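Local coordinates for sesquisabinene B synthase 2 (Santalum album, PDB 6A2A), which probably converts farnesyl diphosphate to the sesquiterpene sesquisabinene B, as a metal-dependent terpene synthase that uses magnesium or manganese, at residues T230-E235 against T240-A245; K69-Q74 against L82-T87; T313-V318 against E329-I334; T270-M275 against L354-N359; Q479-E484 against R493-G498. All coordinates share one frame; numbering follows the deposited sequence.

Contact 1: residues T230-E235 against T240-A245; sequences TYEEEE and TLLRYA
L242 sends its two methyls to two successive residues of T230-E235, Y231 and E232. CD1 lies at the edge of the Y231 ring, near the ring plane, with Y231 CD2 4.0 Å from L242 CD1. CD2 rests on the methylene part of E232, where E232 CG is 3.7 Å from L242 CD2. With CG anti to the backbone N (chi1 174°), L242 reaches across to helix 220-232. The tyrosine and the leucine lie alongside, pointing opposite ways, while E232 lies across L242. L241 joins at the far end of the tyrosine. Its CD2 meets Y231 OH at 3.8 Å, a packing contact and not a bond. The polar ends find partners beyond the two segments. Y231 OH is hydrogen-bonded to the backbone N of N238, and E232 OE1 forms a salt bridge with K246. The N238 side chain also takes the backbone N of L241. The contact thus closes the short turn between helix 220-232 and the start of helix 239-270. Across the interface the chemistry is apolar, so E232 gives its methylenes to L242 while its carboxylate pairs with K246.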
# COMPACT_ATOMS: atom_id res chain seq x y z
N THR A 230 37.09 3.66 -4.99
CA THR A 230 38.44 3.18 -4.77
C THR A 230 38.99 2.59 -6.07
O THR A 230 40.17 2.86 -6.43
CB THR A 230 38.45 2.17 -3.62
OG1 THR A 230 38.11 2.86 -2.41
CG2 THR A 230 39.80 1.50 -3.43
N TYR A 231 38.18 1.78 -6.76
CA TYR A 231 38.63 1.08 -7.96
C TYR A 231 39.08 2.06 -9.06
O TYR A 231 40.02 1.76 -9.83
CB TYR A 231 37.50 0.25 -8.56
CG TYR A 231 37.88 -0.60 -9.73
CD1 TYR A 231 39.00 -1.39 -9.71
CD2 TYR A 231 37.10 -0.60 -10.87
CE1 TYR A 231 39.33 -2.19 -10.79
CE2 TYR A 231 37.41 -1.39 -11.95
CZ TYR A 231 38.55 -2.17 -11.92
OH TYR A 231 38.84 -2.95 -13.01
N GLU A 232 38.37 3.16 -9.17
CA GLU A 232 38.61 4.18 -10.21
C GLU A 232 40.03 4.73 -10.06
O GLU A 232 40.70 4.91 -11.08
CB GLU A 232 37.55 5.27 -10.17
CG GLU A 232 37.75 6.32 -11.26
CD GLU A 232 36.57 7.23 -11.54
OE1 GLU A 232 35.55 7.09 -10.91
OE2 GLU A 232 36.70 8.13 -12.40
N GLU A 233 40.48 4.85 -8.81
CA GLU A 233 41.81 5.40 -8.42
C GLU A 233 42.93 4.34 -8.48
O GLU A 233 44.08 4.69 -8.20
CB GLU A 233 41.75 5.96 -7.00
CG GLU A 233 40.74 7.08 -6.78
CD GLU A 233 40.09 7.17 -5.39
OE1 GLU A 233 40.59 6.54 -4.43
OE2 GLU A 233 39.06 7.89 -5.27
N GLU A 234 42.66 3.07 -8.80
CA GLU A 234 43.70 2.06 -8.77
C GLU A 234 44.43 2.03 -10.13
O GLU A 234 43.88 2.45 -11.13
CB GLU A 234 43.14 0.68 -8.43
CG GLU A 234 43.15 0.43 -6.93
CD GLU A 234 42.52 -0.88 -6.50
OE1 GLU A 234 41.61 -1.34 -7.21
OE2 GLU A 234 42.94 -1.42 -5.45
N GLU A 235 45.60 1.43 -10.12
CA GLU A 235 46.47 1.39 -11.30
C GLU A 235 45.91 0.44 -12.36
O GLU A 235 46.02 0.72 -13.55
CB GLU A 235 47.88 0.99 -10.86
CG GLU A 235 48.53 2.04 -9.97
CD GLU A 235 49.92 1.71 -9.46
OE1 GLU A 235 50.62 0.91 -10.12
OE2 GLU A 235 50.29 2.24 -8.38
N THR A 240 35.81 -0.34 -18.86
CA THR A 240 34.53 -0.94 -19.26
C THR A 240 33.83 -1.52 -18.00
O THR A 240 32.64 -1.37 -17.82
CB THR A 240 34.70 -2.09 -20.25
OG1 THR A 240 35.34 -1.65 -21.46
CG2 THR A 240 33.38 -2.75 -20.60
N LEU A 241 34.58 -2.25 -17.21
CA LEU A 241 34.03 -2.84 -15.96
C LEU A 241 33.55 -1.68 -15.06
O LEU A 241 32.43 -1.73 -14.55
CB LEU A 241 35.09 -3.70 -15.25
CG LEU A 241 34.64 -4.30 -13.92
CD1 LEU A 241 33.37 -5.14 -14.10
CD2 LEU A 241 35.71 -5.13 -13.27
N LEU A 242 34.39 -0.65 -14.90
CA LEU A 242 34.08 0.49 -14.07
C LEU A 242 32.81 1.16 -14.58
O LEU A 242 31.90 1.44 -13.78
CB LEU A 242 35.24 1.50 -14.02
CG LEU A 242 34.94 2.80 -13.26
CD1 LEU A 242 34.70 2.52 -11.77
CD2 LEU A 242 36.04 3.84 -13.43
N ARG A 243 32.74 1.41 -15.88
CA ARG A 243 31.60 2.05 -16.46
C ARG A 243 30.33 1.22 -16.19
O ARG A 243 29.27 1.79 -15.85
CB ARG A 243 31.81 2.24 -17.97
CG ARG A 243 32.73 3.41 -18.31
CD ARG A 243 33.13 3.43 -19.79
NE ARG A 243 31.98 3.59 -20.69
CZ ARG A 243 31.81 2.93 -21.83
NH1 ARG A 243 30.66 3.00 -22.47
NH2 ARG A 243 32.78 2.16 -22.30
N TYR A 244 30.39 -0.09 -16.38
CA TYR A 244 29.25 -0.97 -16.13
C TYR A 244 28.86 -0.93 -14.64
O TYR A 244 27.66 -0.90 -14.33
CB TYR A 244 29.52 -2.41 -16.53
CG TYR A 244 28.33 -3.32 -16.32
CD1 TYR A 244 27.12 -3.08 -16.94
CD2 TYR A 244 28.40 -4.37 -15.43
CE1 TYR A 244 26.00 -3.85 -16.68
CE2 TYR A 244 27.30 -5.18 -15.19
CZ TYR A 244 26.09 -4.90 -15.79
OH TYR A 244 25.03 -5.72 -15.60
N ALA A 245 29.84 -0.91 -13.77
CA ALA A 245 29.63 -0.88 -12.30
C ALA A 245 28.84 0.36 -11.88
O ALA A 245 27.87 0.25 -11.08
CB ALA A 245 30.95 -0.95 -11.56

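Contact 2: residues K69-Q74 against L82-T87; sequences KSLIKQ and LEFIDT
F84 reaches across from helix 78-90 and meets both L71 and I72 of helix 55-73. L71 CB lies 3.6 Å from F84 CZ, approaching the ring obliquely. I72 CG1 lies in the ring plane at its edge, 3.9 Å from F84 CE2. A looser methyl pair, I72 CG2 and I85 CG2 at 4.1 Å, continues the packing. F84 holds CG anti to its own backbone N (chi1 -167°), which carries the ring out to the opposing helix. The I85 side chain also packs on V105 of helix 98-110 and I130 of helix 121-133. No hydrogen bond links the two segments directly. K81 NZ is hydrogen-bonded to I72 O and Q74 O, which links the end of helix 55-73 to helix 78-90. Within helix 78-90, T87 OG1 donates to E83 O at 2.8 Å. T87 N reaches the same oxygen from the opposite face of its plane. The T87 side chain packs on F227 and Y231 of helix 220-232. The two helical segments run at 146°, with axes 10.5 Å apart at closest approach. This is an antiparallel helical hairpin, consistent with the alpha-helical barrel of the terpene synthase N-terminal domain.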
# COMPACT_ATOMS: atom_id res chain seq x y z
N LYS A 69 30.83 -9.90 -19.43
CA LYS A 69 30.78 -11.35 -19.46
C LYS A 69 31.97 -11.89 -20.26
O LYS A 69 32.58 -12.89 -19.91
CB LYS A 69 29.58 -11.88 -20.26
CG LYS A 69 28.24 -11.90 -19.57
CD LYS A 69 27.25 -12.73 -20.35
CE LYS A 69 25.82 -12.50 -19.93
NZ LYS A 69 24.92 -13.47 -20.60
N SER A 70 32.18 -11.27 -21.39
CA SER A 70 33.26 -11.67 -22.29
C SER A 70 34.59 -11.62 -21.55
O SER A 70 35.37 -12.59 -21.64
CB SER A 70 33.27 -10.84 -23.56
OG SER A 70 32.20 -11.24 -24.39
N LEU A 71 34.81 -10.52 -20.80
CA LEU A 71 36.03 -10.34 -20.01
C LEU A 71 36.16 -11.44 -18.96
O LEU A 71 37.22 -11.99 -18.77
CB LEU A 71 36.02 -8.96 -19.35
CG LEU A 71 36.12 -7.78 -20.31
CD1 LEU A 71 35.78 -6.47 -19.60
CD2 LEU A 71 37.52 -7.68 -20.88
N ILE A 72 35.08 -11.76 -18.25
CA ILE A 72 35.16 -12.79 -17.22
C ILE A 72 35.53 -14.13 -17.89
O ILE A 72 36.21 -14.96 -17.31
CB ILE A 72 33.84 -12.88 -16.42
CG1 ILE A 72 33.51 -11.57 -15.68
CG2 ILE A 72 33.90 -14.05 -15.47
CD1 ILE A 72 32.12 -11.49 -15.09
N LYS A 73 35.05 -14.33 -19.11
CA LYS A 73 35.24 -15.61 -19.85
C LYS A 73 36.62 -15.65 -20.52
O LYS A 73 37.16 -16.72 -20.73
CB LYS A 73 34.15 -15.78 -20.91
CG LYS A 73 32.78 -16.21 -20.37
CD LYS A 73 31.71 -16.27 -21.45
CE LYS A 73 30.61 -17.27 -21.15
NZ LYS A 73 30.25 -18.07 -22.35
N GLN A 74 37.20 -14.49 -20.81
CA GLN A 74 38.44 -14.39 -21.64
C GLN A 74 39.63 -15.05 -20.91
O GLN A 74 39.74 -15.05 -19.68
CB GLN A 74 38.59 -12.92 -22.02
CG GLN A 74 40.00 -12.37 -22.15
CD GLN A 74 39.90 -10.87 -22.35
OE1 GLN A 74 38.99 -10.37 -23.00
NE2 GLN A 74 40.82 -10.14 -21.74
N LEU A 82 41.71 -14.26 -11.07
CA LEU A 82 41.12 -14.21 -9.68
C LEU A 82 40.96 -12.74 -9.28
O LEU A 82 39.98 -12.35 -8.66
CB LEU A 82 42.03 -14.92 -8.68
CG LEU A 82 42.08 -16.45 -8.74
CD1 LEU A 82 42.94 -16.96 -7.64
CD2 LEU A 82 40.71 -17.11 -8.66
N GLU A 83 41.94 -11.91 -9.63
CA GLU A 83 41.88 -10.53 -9.27
C GLU A 83 40.68 -9.87 -9.96
O GLU A 83 39.99 -9.05 -9.33
CB GLU A 83 43.23 -9.84 -9.59
CG GLU A 83 44.31 -10.12 -8.60
CD GLU A 83 45.70 -9.64 -9.06
OE1 GLU A 83 45.81 -9.27 -10.25
OE2 GLU A 83 46.62 -9.66 -8.25
N PHE A 84 40.36 -10.23 -11.21
CA PHE A 84 39.32 -9.64 -11.92
C PHE A 84 37.96 -10.03 -11.31
O PHE A 84 37.09 -9.16 -11.13
CB PHE A 84 39.36 -10.08 -13.38
CG PHE A 84 38.49 -9.28 -14.30
CD1 PHE A 84 38.89 -8.04 -14.74
CD2 PHE A 84 37.27 -9.77 -14.75
CE1 PHE A 84 38.09 -7.29 -15.58
CE2 PHE A 84 36.48 -9.02 -15.59
CZ PHE A 84 36.89 -7.78 -16.01
N ILE A 85 37.78 -11.32 -11.01
CA ILE A 85 36.47 -11.75 -10.44
C ILE A 85 36.34 -11.26 -8.98
O ILE A 85 35.19 -11.04 -8.53
CB ILE A 85 36.26 -13.27 -10.58
CG1 ILE A 85 37.35 -14.07 -9.87
CG2 ILE A 85 36.13 -13.68 -12.04
CD1 ILE A 85 36.97 -15.51 -9.60
N ASP A 86 37.42 -11.06 -8.26
CA ASP A 86 37.40 -10.39 -6.93
C ASP A 86 36.90 -8.96 -7.08
O ASP A 86 36.06 -8.53 -6.36
CB ASP A 86 38.72 -10.48 -6.20
CG ASP A 86 38.61 -10.13 -4.71
OD1 ASP A 86 37.63 -10.66 -4.08
OD2 ASP A 86 39.50 -9.41 -4.16
N THR A 87 37.37 -8.26 -8.11
CA THR A 87 36.91 -6.89 -8.46
C THR A 87 35.44 -6.86 -8.84
O THR A 87 34.68 -6.00 -8.38
CB THR A 87 37.77 -6.35 -9.63
OG1 THR A 87 39.11 -6.38 -9.17
CG2 THR A 87 37.41 -4.95 -10.03

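Contact 3: residues T313-V318 against E329-I334; sequences TTIDDV and ELFTDI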
# COMPACT_ATOMS: atom_id res chain seq x y z
N THR A 313 11.79 -2.11 15.56
CA THR A 313 12.35 -0.88 16.12
C THR A 313 11.30 -0.14 16.95
O THR A 313 11.56 0.26 18.13
CB THR A 313 12.94 0.01 15.01
OG1 THR A 313 13.98 -0.76 14.41
CG2 THR A 313 13.46 1.33 15.55
N THR A 314 10.08 -0.04 16.42
CA THR A 314 9.03 0.67 17.07
C THR A 314 8.57 -0.02 18.35
O THR A 314 8.41 0.67 19.41
CB THR A 314 7.83 0.79 16.14
OG1 THR A 314 8.29 1.53 15.01
CG2 THR A 314 6.68 1.51 16.79
N ILE A 315 8.37 -1.32 18.28
CA ILE A 315 7.89 -2.07 19.39
C ILE A 315 8.94 -2.26 20.49
O ILE A 315 8.64 -2.33 21.62
CB ILE A 315 7.15 -3.31 18.95
CG1 ILE A 315 5.93 -2.88 18.12
CG2 ILE A 315 6.77 -4.16 20.11
CD1 ILE A 315 5.23 -4.01 17.43
N ASP A 316 10.19 -2.30 20.09
CA ASP A 316 11.28 -2.30 21.04
C ASP A 316 11.14 -1.01 21.87
O ASP A 316 11.15 -1.08 23.04
CB ASP A 316 12.57 -2.29 20.28
CG ASP A 316 13.78 -2.36 21.15
OD1 ASP A 316 13.80 -3.03 22.14
OD2 ASP A 316 14.75 -1.77 20.78
N ASP A 317 10.99 0.13 21.24
CA ASP A 317 10.80 1.39 21.94
C ASP A 317 9.54 1.37 22.83
O ASP A 317 9.54 1.87 23.91
CB ASP A 317 10.76 2.58 21.00
CG ASP A 317 12.10 2.89 20.41
OD1 ASP A 317 13.10 2.40 20.83
OD2 ASP A 317 12.18 3.65 19.51
N VAL A 318 8.47 0.76 22.36
CA VAL A 318 7.25 0.65 23.17
C VAL A 318 7.55 -0.08 24.48
O VAL A 318 7.12 0.32 25.50
CB VAL A 318 6.14 -0.10 22.43
CG1 VAL A 318 5.02 -0.46 23.36
CG2 VAL A 318 5.62 0.73 21.27
N GLU A 329 2.16 -6.33 29.44
CA GLU A 329 1.52 -7.66 29.67
C GLU A 329 0.34 -7.85 28.74
O GLU A 329 0.16 -8.93 28.21
CB GLU A 329 0.93 -7.84 31.09
CG GLU A 329 1.92 -7.54 32.18
CD GLU A 329 1.50 -7.91 33.60
OE1 GLU A 329 0.27 -8.10 33.84
OE2 GLU A 329 2.41 -7.99 34.46
N LEU A 330 -0.48 -6.83 28.57
CA LEU A 330 -1.63 -6.98 27.67
C LEU A 330 -1.15 -7.02 26.19
O LEU A 330 -1.71 -7.73 25.42
CB LEU A 330 -2.61 -5.82 27.87
CG LEU A 330 -3.85 -5.83 26.99
CD1 LEU A 330 -4.60 -7.14 27.08
CD2 LEU A 330 -4.75 -4.65 27.29
N PHE A 331 -0.20 -6.16 25.83
CA PHE A 331 0.38 -6.21 24.45
C PHE A 331 0.83 -7.63 24.13
O PHE A 331 0.51 -8.23 23.06
CB PHE A 331 1.50 -5.17 24.35
CG PHE A 331 1.95 -4.81 22.97
CD1 PHE A 331 2.46 -5.76 22.09
CD2 PHE A 331 1.92 -3.49 22.56
CE1 PHE A 331 2.96 -5.37 20.85
CE2 PHE A 331 2.38 -3.11 21.30
CZ PHE A 331 2.87 -4.06 20.45
N THR A 332 1.58 -8.23 25.07
CA THR A 332 2.15 -9.55 24.89
C THR A 332 1.03 -10.59 24.80
O THR A 332 1.03 -11.46 23.95
CB THR A 332 3.15 -9.89 25.99
OG1 THR A 332 4.21 -8.93 25.98
CG2 THR A 332 3.75 -11.28 25.85
N ASP A 333 0.04 -10.48 25.66
CA ASP A 333 -1.08 -11.47 25.66
C ASP A 333 -1.92 -11.43 24.38
O ASP A 333 -2.33 -12.49 23.81
CB ASP A 333 -1.96 -11.17 26.89
CG ASP A 333 -3.22 -12.04 26.94
OD1 ASP A 333 -3.10 -13.26 26.94
OD2 ASP A 333 -4.33 -11.46 26.98
N ILE A 334 -2.20 -10.24 23.89
CA ILE A 334 -2.95 -10.09 22.62
C ILE A 334 -2.15 -10.76 21.51
O ILE A 334 -2.70 -11.49 20.68
CB ILE A 334 -3.21 -8.60 22.34
CG1 ILE A 334 -4.35 -8.10 23.24
CG2 ILE A 334 -3.47 -8.33 20.87
CD1 ILE A 334 -4.50 -6.61 23.24
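T332 OG1, on the residue after F331, whose ring meets I315 and V318, is held by L328 O and Y319 OH, with a weak bond to T392 OG1. The bond to Y319 links the middle of helix 325-337 to the last turn of helix 299-321. F331 itself points at the other helix, with CG anti to the backbone N (chi1 -164°). I315 CD1 sits at the ring edge, near its plane, 3.8 Å from F331 CZ. I315 CG2 adds a second touch, 3.9 Å from the same F331 CZ, so both branches of the isoleucine hold the far end of the ring. V318 CG1 is further off, 4.3 Å from F331 CE2, and meets the ring obliquely. All three side chains are buried and no polar bond crosses between the segments. V318 lies inside the aspartate-rich DDxxD motif of terpene synthases. Its D316 and D320 bind magnesium in this protein, although no metal is present in this chain. I315 and V318 pack the same helix against F331. F331 also makes an edge-to-face pair with Y319. Beyond it, I350 and L354 of helix 348-372 and L388 of helix 377-400 pack round the ring, while I315 touches M357 and W384 of those two helices.

Contact 4: residues T270-M275 against L354-N359; sequences TGLDKM and LLTMFN
T356 meets T270 and L272 in two different ways. The T270 side chain lies crosswise to that of T356 and they touch through methyls, with T270 CG2 3.6 Å from T356 CG2. L272 comes head on, tip to tip, and places CD1 3.7 Å from T356 CG2. One threonine methyl is therefore shared by both partners. T270 can offer its methyl because OG1 lies between the backbone N and carbonyl carbon (chi1 63°). From there OG1 accepts from L272 N at 3.0 Å, an ST turn, and it also bonds W267 O. G271 follows with positive phi and leads the chain off helix 239-270 into the 3-10 turn 272-274. T356 OG1 is hydrogen-bonded to M352 O of its own helix. The second subunit comes close here: its Y366 packs on L272 and its OH bonds T270 O. Both hydroxyls thus have backbone partners, so two threonines can meet in a buried, apolar contact through their methyls, at the dimer interface.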
# COMPACT_ATOMS: atom_id res chain seq x y z
N THR A 270 0.41 4.15 8.29
CA THR A 270 0.19 3.53 9.60
C THR A 270 0.01 4.62 10.66
O THR A 270 -0.37 4.29 11.77
CB THR A 270 1.37 2.65 10.08
OG1 THR A 270 2.57 3.41 10.28
CG2 THR A 270 1.66 1.54 9.11
N GLY A 271 0.47 5.84 10.42
CA GLY A 271 0.53 6.83 11.47
C GLY A 271 1.69 6.67 12.45
O GLY A 271 1.87 7.54 13.31
N LEU A 272 2.56 5.66 12.30
CA LEU A 272 3.61 5.40 13.29
C LEU A 272 4.75 6.41 13.24
O LEU A 272 5.52 6.55 14.21
CB LEU A 272 4.11 3.96 13.14
CG LEU A 272 3.09 2.89 13.47
CD1 LEU A 272 3.69 1.47 13.39
CD2 LEU A 272 2.41 3.12 14.82
N ASP A 273 4.85 7.16 12.15
CA ASP A 273 5.74 8.27 12.05
C ASP A 273 5.41 9.35 13.06
O ASP A 273 6.30 10.14 13.40
CB ASP A 273 5.79 8.83 10.63
CG ASP A 273 4.51 9.45 10.19
OD1 ASP A 273 3.41 8.90 10.41
OD2 ASP A 273 4.62 10.55 9.60
N LYS A 274 4.21 9.32 13.59
CA LYS A 274 3.77 10.38 14.54
C LYS A 274 3.82 9.87 15.98
O LYS A 274 3.36 10.60 16.91
CB LYS A 274 2.36 10.88 14.20
CG LYS A 274 2.22 11.42 12.79
CD LYS A 274 3.04 12.63 12.52
CE LYS A 274 2.72 13.25 11.17
NZ LYS A 274 3.44 14.53 10.97
N MET A 275 4.29 8.65 16.22
CA MET A 275 4.50 8.23 17.62
C MET A 275 5.65 9.07 18.17
O MET A 275 6.57 9.37 17.47
CB MET A 275 4.91 6.76 17.74
CG MET A 275 3.91 5.80 17.17
SD MET A 275 2.32 5.88 17.95
CE MET A 275 1.34 7.00 16.95
N LEU A 354 0.64 -1.90 18.07
CA LEU A 354 0.13 -3.23 18.23
C LEU A 354 -0.66 -3.64 16.98
O LEU A 354 -0.46 -4.73 16.42
CB LEU A 354 -0.77 -3.32 19.46
CG LEU A 354 -1.55 -4.62 19.63
CD1 LEU A 354 -0.62 -5.77 19.85
CD2 LEU A 354 -2.50 -4.53 20.81
N LEU A 355 -1.59 -2.80 16.61
CA LEU A 355 -2.48 -3.18 15.53
C LEU A 355 -1.74 -3.12 14.19
O LEU A 355 -2.10 -3.87 13.25
CB LEU A 355 -3.69 -2.24 15.50
CG LEU A 355 -4.69 -2.44 16.65
CD1 LEU A 355 -5.77 -1.37 16.63
CD2 LEU A 355 -5.29 -3.83 16.60
N THR A 356 -0.71 -2.29 14.08
CA THR A 356 0.10 -2.33 12.86
C THR A 356 0.91 -3.63 12.77
O THR A 356 1.02 -4.22 11.71
CB THR A 356 0.95 -1.07 12.73
OG1 THR A 356 0.11 0.09 12.67
CG2 THR A 356 1.85 -1.15 11.52
N MET A 357 1.49 -4.08 13.88
CA MET A 357 2.13 -5.37 13.93
C MET A 357 1.18 -6.47 13.48
O MET A 357 1.54 -7.31 12.67
CB MET A 357 2.64 -5.68 15.35
CG MET A 357 3.10 -7.14 15.53
SD MET A 357 3.07 -7.59 17.27
CE MET A 357 1.29 -7.74 17.54
N PHE A 358 -0.05 -6.45 14.00
CA PHE A 358 -1.05 -7.45 13.70
C PHE A 358 -1.41 -7.42 12.19
O PHE A 358 -1.36 -8.44 11.54
CB PHE A 358 -2.27 -7.16 14.59
CG PHE A 358 -3.43 -8.11 14.44
CD1 PHE A 358 -3.36 -9.36 14.99
CD2 PHE A 358 -4.55 -7.76 13.70
CE1 PHE A 358 -4.41 -10.25 14.87
CE2 PHE A 358 -5.60 -8.64 13.60
CZ PHE A 358 -5.53 -9.87 14.20
N ASN A 359 -1.72 -6.25 11.66
CA ASN A 359 -2.17 -6.05 10.29
C ASN A 359 -1.05 -6.40 9.30
O ASN A 359 -1.29 -7.09 8.29
CB ASN A 359 -2.70 -4.64 10.01
CG ASN A 359 -4.01 -4.33 10.72
OD1 ASN A 359 -4.62 -5.22 11.28
ND2 ASN A 359 -4.37 -3.07 10.77

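Contact 5: residues Q479-E484 against R493-G498; sequences QCYMNE and REHIEG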
# COMPACT_ATOMS: atom_id res chain seq x y z
N GLN A 479 28.91 -6.60 29.91
CA GLN A 479 28.61 -6.50 31.32
C GLN A 479 28.25 -7.83 31.92
O GLN A 479 28.68 -8.14 32.99
CB GLN A 479 27.55 -5.45 31.63
CG GLN A 479 27.40 -5.12 33.10
CD GLN A 479 28.63 -4.53 33.74
OE1 GLN A 479 29.19 -3.58 33.25
NE2 GLN A 479 29.06 -5.11 34.81
N CYS A 480 27.48 -8.62 31.21
CA CYS A 480 27.13 -9.93 31.69
C CYS A 480 28.36 -10.79 31.93
O CYS A 480 28.43 -11.47 32.89
CB CYS A 480 26.24 -10.68 30.70
SG CYS A 480 24.56 -10.16 30.70
N TYR A 481 29.29 -10.77 31.01
CA TYR A 481 30.51 -11.52 31.14
C TYR A 481 31.37 -10.94 32.25
O TYR A 481 31.94 -11.66 33.00
CB TYR A 481 31.28 -11.59 29.85
CG TYR A 481 32.48 -12.48 29.96
CD1 TYR A 481 32.36 -13.83 29.92
CD2 TYR A 481 33.73 -11.95 30.12
CE1 TYR A 481 33.45 -14.64 30.03
CE2 TYR A 481 34.83 -12.75 30.24
CZ TYR A 481 34.68 -14.09 30.18
OH TYR A 481 35.77 -14.86 30.29
N MET A 482 31.40 -9.62 32.37
CA MET A 482 32.11 -8.96 33.44
C MET A 482 31.56 -9.42 34.77
O MET A 482 32.31 -9.74 35.65
CB MET A 482 31.93 -7.48 33.36
CG MET A 482 32.79 -6.84 32.35
SD MET A 482 32.43 -5.13 32.26
CE MET A 482 33.23 -4.54 33.74
N ASN A 483 30.25 -9.49 34.90
CA ASN A 483 29.64 -9.90 36.13
C ASN A 483 29.94 -11.32 36.50
O ASN A 483 29.98 -11.65 37.64
CB ASN A 483 28.14 -9.73 36.08
CG ASN A 483 27.71 -8.29 36.04
OD1 ASN A 483 28.50 -7.40 36.16
ND2 ASN A 483 26.45 -8.08 35.84
N GLU A 484 30.04 -12.17 35.51
CA GLU A 484 30.29 -13.55 35.77
C GLU A 484 31.64 -13.81 36.35
O GLU A 484 31.78 -14.27 37.46
CB GLU A 484 30.33 -14.29 34.44
CG GLU A 484 29.04 -14.88 33.96
CD GLU A 484 29.26 -15.99 32.98
OE1 GLU A 484 28.74 -15.95 31.87
OE2 GLU A 484 29.97 -16.91 33.34
N ARG A 493 35.49 -7.39 26.80
CA ARG A 493 35.29 -7.01 25.43
C ARG A 493 36.09 -7.95 24.55
O ARG A 493 35.62 -8.39 23.55
CB ARG A 493 35.70 -5.56 25.20
CG ARG A 493 35.54 -5.07 23.78
CD ARG A 493 35.65 -3.56 23.57
NE ARG A 493 34.58 -2.81 24.20
CZ ARG A 493 33.46 -2.47 23.59
NH1 ARG A 493 33.27 -2.78 22.36
NH2 ARG A 493 32.56 -1.82 24.23
N GLU A 494 37.32 -8.24 24.95
CA GLU A 494 38.16 -9.16 24.18
C GLU A 494 37.50 -10.54 24.10
O GLU A 494 37.55 -11.19 23.03
CB GLU A 494 39.58 -9.25 24.75
CG GLU A 494 40.41 -8.03 24.40
CD GLU A 494 41.82 -7.94 24.97
OE1 GLU A 494 42.14 -8.65 25.96
OE2 GLU A 494 42.61 -7.12 24.42
N HIS A 495 36.92 -10.98 25.21
CA HIS A 495 36.20 -12.26 25.22
C HIS A 495 35.02 -12.23 24.20
O HIS A 495 34.86 -13.13 23.39
CB HIS A 495 35.68 -12.57 26.62
CG HIS A 495 35.03 -13.91 26.68
ND1 HIS A 495 35.77 -15.07 26.71
CD2 HIS A 495 33.73 -14.27 26.63
CE1 HIS A 495 34.96 -16.11 26.69
NE2 HIS A 495 33.69 -15.65 26.68
N ILE A 496 34.28 -11.14 24.19
CA ILE A 496 33.08 -11.07 23.31
C ILE A 496 33.51 -11.02 21.84
O ILE A 496 32.96 -11.72 20.96
CB ILE A 496 32.15 -9.92 23.73
CG1 ILE A 496 31.67 -9.99 25.19
CG2 ILE A 496 30.99 -9.88 22.76
CD1 ILE A 496 31.08 -11.32 25.62
N GLU A 497 34.61 -10.30 21.58
CA GLU A 497 35.17 -10.22 20.27
C GLU A 497 35.62 -11.61 19.81
O GLU A 497 35.51 -11.93 18.60
CB GLU A 497 36.32 -9.19 20.23
CG GLU A 497 35.84 -7.75 20.20
CD GLU A 497 36.95 -6.69 20.33
OE1 GLU A 497 38.11 -7.08 20.54
OE2 GLU A 497 36.64 -5.46 20.25
N GLY A 498 36.12 -12.45 20.72
CA GLY A 498 36.49 -13.76 20.40
C GLY A 498 35.30 -14.63 20.05
O GLY A 498 35.38 -15.54 19.21
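Y481 and H495 both hold CG anti to the backbone N, chi1 -175° and -176°, and so send their rings toward each other between helices 477-485 and 489-510. There they form an offset stack in the metal-binding domain of the terpene synthase fold. The ring planes are nearly parallel, at 6°, and the centroids are 4.0 Å apart. H495 CB also sits over the tyrosine face, a CH-pi contact 4.1 Å from the centroid of the Y481 ring. I496 packs beside the stack, with CD1 4.2 Å from Y481 CB. I496 also packs on I458 and L462 of helix 447-462, the helix that carries the magnesium ligand N460. Within helix 477-485, Q479 NE2 donates to N483 OD1 at 2.7 Å, and N483 ND2 bonds N474 OD1. At the closest point of the stack, H495 CD2 lies over the rim of the Y481 face, 3.4 Å from Y481 CE1.

Overall arrangement
Contacts 1 and 2 touch each other: L241 and Y231 pack on T87, and L241 reaches F84. Together they join helices 55-73, 78-90, 220-232 and 239-270. Contacts 3 and 4 form a second pair, with centres about 11 Å apart. F331 and I315 meet L354 and M357 of helix 348-372, and contact 3 is nested inside the chain loop that contact 4 closes. Contact 5 stands alone, about 29 Å centre to centre from contact 3. Contacts 1, 3 and 4 are mostly or wholly buried, whereas 2 and 5 are partly open. In contacts 1 to 3 an aromatic ring packs against aliphatic side chains. Contact 4 is methyl against methyl beside a second subunit, and contact 5 is ring on ring.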